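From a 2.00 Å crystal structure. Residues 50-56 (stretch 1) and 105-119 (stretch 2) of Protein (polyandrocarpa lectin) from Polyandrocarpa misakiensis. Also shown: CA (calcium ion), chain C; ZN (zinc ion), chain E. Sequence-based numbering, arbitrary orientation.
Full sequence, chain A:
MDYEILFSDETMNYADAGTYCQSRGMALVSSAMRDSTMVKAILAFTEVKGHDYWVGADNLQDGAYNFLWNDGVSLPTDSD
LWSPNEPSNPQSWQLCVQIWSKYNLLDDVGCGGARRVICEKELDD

Stretch 1 (50-56) GHDYWVG
Stretch 2 105-119: LLDDVGCGGARRVIC

Stretch 1 leaves a helix at Gly 50, whose positive phi (62/31) favours glycine, and runs into a short strand that begins at Tyr 53, beside strand 115-119. The two run parallel, crossing at -45°, with Tyr 53 paired to Arg 116 (CA-CA 4.4 Å). His 51 (phi/psi -123/168, chi1 m) offers a flat ring on which the Arg 116 guanidinium stacks (Arg 116 chi1 m, chi2 and chi3 t), centres 4.0 Å apart and planes 9° from parallel. At Asp 52 (-81/142, chi1 m) the backbone O accepts from Arg 116 N at 3.1 Å, and a water bridges Asp 52 O and Arg 116 NH1, 2.8 Å from each; the anionic carboxylate suits a metal, OD2 binding zinc at 1.9 Å. Tyr 53 (-135/142, chi1 m) shares a sheet face with Arg 116, its aromatic face taking the Arg 116 CB methylene 3.7 Å from the ring centroid (CH-pi); Tyr 53 CD2 meets Ile 118 CG1 at 3.4 Å. Trp 54 (-77/150, chi1 m, chi2 120°) points to the other face. Trp 54 N donates to Arg 116 O at 2.8 Å, nearly straight, and the broad indole carries Arg 115 CD 3.4 Å from the six-membered ring centroid, with CZ2 3.2 Å from Gly 113 O. Beyond, the strands diverge: Trp 54 O and Ile 118 N, 4.0 Å apart, remain unpaired. Val 55 (-130/163, chi1 m), compact and apolar, suits its buried site, CG2 4.0 Å from Leu 106 CD2.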

# COMPACT_ATOMS: atom_id res chain seq x y z
N GLY A 50 0.90 -6.11 -11.29
CA GLY A 50 1.40 -7.19 -12.12
C GLY A 50 2.92 -7.27 -12.17
O GLY A 50 3.47 -7.68 -13.19
N HIS A 51 3.60 -6.88 -11.10
CA HIS A 51 5.05 -6.93 -11.06
C HIS A 51 5.55 -7.78 -9.89
O HIS A 51 4.77 -8.11 -9.00
CB HIS A 51 5.67 -5.54 -10.96
CG HIS A 51 5.83 -4.84 -12.27
ND1 HIS A 51 6.72 -5.29 -13.23
CD2 HIS A 51 5.23 -3.74 -12.79
CE1 HIS A 51 6.65 -4.50 -14.29
NE2 HIS A 51 5.76 -3.55 -14.04
N ASP A 52 6.84 -8.08 -9.91
CA ASP A 52 7.47 -8.85 -8.84
C ASP A 52 7.80 -7.94 -7.66
O ASP A 52 8.27 -6.82 -7.85
CB ASP A 52 8.78 -9.47 -9.32
CG ASP A 52 8.65 -10.46 -10.45
OD1 ASP A 52 7.56 -11.05 -10.62
OD2 ASP A 52 9.64 -10.65 -11.19
N TYR A 53 7.62 -8.46 -6.45
CA TYR A 53 7.92 -7.74 -5.24
C TYR A 53 8.68 -8.62 -4.23
O TYR A 53 8.31 -9.78 -4.07
CB TYR A 53 6.63 -7.35 -4.49
CG TYR A 53 5.90 -6.21 -5.16
CD1 TYR A 53 5.10 -6.43 -6.27
CD2 TYR A 53 6.01 -4.92 -4.66
CE1 TYR A 53 4.43 -5.39 -6.88
CE2 TYR A 53 5.34 -3.87 -5.26
CZ TYR A 53 4.56 -4.11 -6.37
OH TYR A 53 3.90 -3.07 -6.97
N TRP A 54 9.64 -8.03 -3.53
CA TRP A 54 10.32 -8.80 -2.49
C TRP A 54 9.40 -8.90 -1.28
O TRP A 54 8.59 -7.99 -1.04
CB TRP A 54 11.60 -8.13 -2.03
CG TRP A 54 12.77 -8.24 -2.96
CD1 TRP A 54 13.45 -7.22 -3.56
CD2 TRP A 54 13.39 -9.46 -3.38
NE1 TRP A 54 14.46 -7.74 -4.34
CE2 TRP A 54 14.45 -9.11 -4.24
CE3 TRP A 54 13.15 -10.81 -3.11
CZ2 TRP A 54 15.27 -10.07 -4.84
CZ3 TRP A 54 13.97 -11.76 -3.71
CH2 TRP A 54 15.02 -11.38 -4.56
N VAL A 55 9.52 -9.97 -0.52
CA VAL A 55 8.82 -10.15 0.74
C VAL A 55 9.92 -10.57 1.74
O VAL A 55 11.02 -10.95 1.33
CB VAL A 55 7.64 -11.11 0.80
CG1 VAL A 55 6.54 -10.68 -0.17
CG2 VAL A 55 8.03 -12.56 0.53
N GLY A 56 9.64 -10.45 3.03
CA GLY A 56 10.62 -10.74 4.05
C GLY A 56 10.79 -12.19 4.44
O GLY A 56 10.58 -12.52 5.61
N LEU A 105 1.76 -14.88 -6.41
CA LEU A 105 1.93 -15.75 -5.26
C LEU A 105 3.42 -15.90 -4.98
O LEU A 105 4.24 -15.48 -5.81
CB LEU A 105 1.25 -17.10 -5.44
CG LEU A 105 -0.27 -17.18 -5.30
CD1 LEU A 105 -0.76 -18.60 -5.56
CD2 LEU A 105 -0.74 -16.72 -3.92
N LEU A 106 3.78 -16.45 -3.84
CA LEU A 106 5.18 -16.54 -3.44
C LEU A 106 6.01 -17.49 -4.30
O LEU A 106 5.52 -18.45 -4.89
CB LEU A 106 5.29 -16.92 -1.96
CG LEU A 106 4.60 -16.00 -0.96
CD1 LEU A 106 4.99 -16.44 0.45
CD2 LEU A 106 4.96 -14.53 -1.17
N ASP A 107 7.30 -17.18 -4.36
CA ASP A 107 8.23 -17.97 -5.16
C ASP A 107 9.65 -17.79 -4.63
O ASP A 107 9.98 -16.70 -4.15
CB ASP A 107 8.12 -17.53 -6.62
CG ASP A 107 9.24 -18.09 -7.48
OD1 ASP A 107 9.45 -19.32 -7.41
OD2 ASP A 107 9.89 -17.30 -8.20
N ASP A 108 10.45 -18.85 -4.71
CA ASP A 108 11.84 -18.79 -4.29
C ASP A 108 12.72 -18.42 -5.48
O ASP A 108 12.56 -18.93 -6.58
CB ASP A 108 12.32 -20.09 -3.68
CG ASP A 108 12.20 -21.31 -4.58
OD1 ASP A 108 11.31 -21.38 -5.45
OD2 ASP A 108 13.02 -22.23 -4.40
N VAL A 109 13.64 -17.49 -5.25
CA VAL A 109 14.56 -17.02 -6.27
C VAL A 109 15.94 -16.79 -5.66
O VAL A 109 16.06 -16.81 -4.43
CB VAL A 109 14.10 -15.67 -6.87
CG1 VAL A 109 12.85 -15.85 -7.72
CG2 VAL A 109 13.83 -14.66 -5.76
N GLY A 110 16.93 -16.53 -6.49
CA GLY A 110 18.27 -16.17 -5.99
C GLY A 110 18.08 -14.78 -5.36
O GLY A 110 17.03 -14.16 -5.60
N CYS A 111 19.04 -14.25 -4.62
CA CYS A 111 18.78 -12.96 -3.97
C CYS A 111 19.27 -11.72 -4.67
O CYS A 111 19.05 -10.62 -4.14
CB CYS A 111 19.33 -13.09 -2.54
SG CYS A 111 18.60 -14.57 -1.76
N GLY A 112 19.86 -11.81 -5.86
CA GLY A 112 20.40 -10.65 -6.54
C GLY A 112 19.56 -9.90 -7.54
O GLY A 112 19.96 -8.81 -7.97
N GLY A 113 18.40 -10.40 -7.95
CA GLY A 113 17.58 -9.71 -8.94
C GLY A 113 16.89 -8.48 -8.40
O GLY A 113 16.57 -8.38 -7.22
N ALA A 114 16.65 -7.50 -9.27
CA ALA A 114 15.96 -6.27 -8.89
C ALA A 114 14.45 -6.50 -8.84
O ALA A 114 13.84 -7.00 -9.80
CB ALA A 114 16.24 -5.18 -9.92
N ARG A 115 13.82 -6.16 -7.72
CA ARG A 115 12.38 -6.30 -7.61
C ARG A 115 11.84 -5.15 -6.74
O ARG A 115 12.61 -4.51 -6.04
CB ARG A 115 11.92 -7.62 -7.00
CG ARG A 115 12.83 -8.79 -7.34
CD ARG A 115 12.28 -10.09 -6.75
NE ARG A 115 11.90 -10.94 -7.87
CZ ARG A 115 12.74 -11.71 -8.56
NH1 ARG A 115 14.02 -11.80 -8.26
NH2 ARG A 115 12.24 -12.41 -9.57
N ARG A 116 10.53 -4.96 -6.84
CA ARG A 116 9.89 -3.90 -6.06
C ARG A 116 9.91 -4.28 -4.59
O ARG A 116 10.25 -5.40 -4.22
CB ARG A 116 8.49 -3.62 -6.60
CG ARG A 116 8.49 -2.82 -7.90
CD ARG A 116 7.10 -2.76 -8.51
NE ARG A 116 6.98 -1.75 -9.55
CZ ARG A 116 7.55 -1.78 -10.75
NH1 ARG A 116 8.30 -2.81 -11.14
NH2 ARG A 116 7.36 -0.77 -11.59
N VAL A 117 9.56 -3.32 -3.74
CA VAL A 117 9.64 -3.52 -2.30
C VAL A 117 8.33 -3.22 -1.57
O VAL A 117 7.61 -2.28 -1.89
CB VAL A 117 10.75 -2.60 -1.73
CG1 VAL A 117 10.95 -2.83 -0.24
CG2 VAL A 117 12.07 -2.83 -2.48
N ILE A 118 8.08 -4.03 -0.55
CA ILE A 118 6.93 -3.90 0.32
C ILE A 118 7.44 -3.93 1.77
O ILE A 118 8.08 -4.90 2.17
CB ILE A 118 5.90 -5.03 0.17
CG1 ILE A 118 5.50 -5.16 -1.30
CG2 ILE A 118 4.68 -4.77 1.04
CD1 ILE A 118 4.61 -6.35 -1.58
N CYS A 119 7.15 -2.86 2.50
CA CYS A 119 7.55 -2.78 3.89
C CYS A 119 6.31 -2.74 4.79
O CYS A 119 5.23 -2.34 4.36
CB CYS A 119 8.36 -1.52 4.20
SG CYS A 119 9.70 -1.18 3.04
CA CA C . 11.19 -20.70 -7.69
ZN ZN E . 9.77 -12.06 -12.45
O HOH W 1 8.92 -5.34 -10.14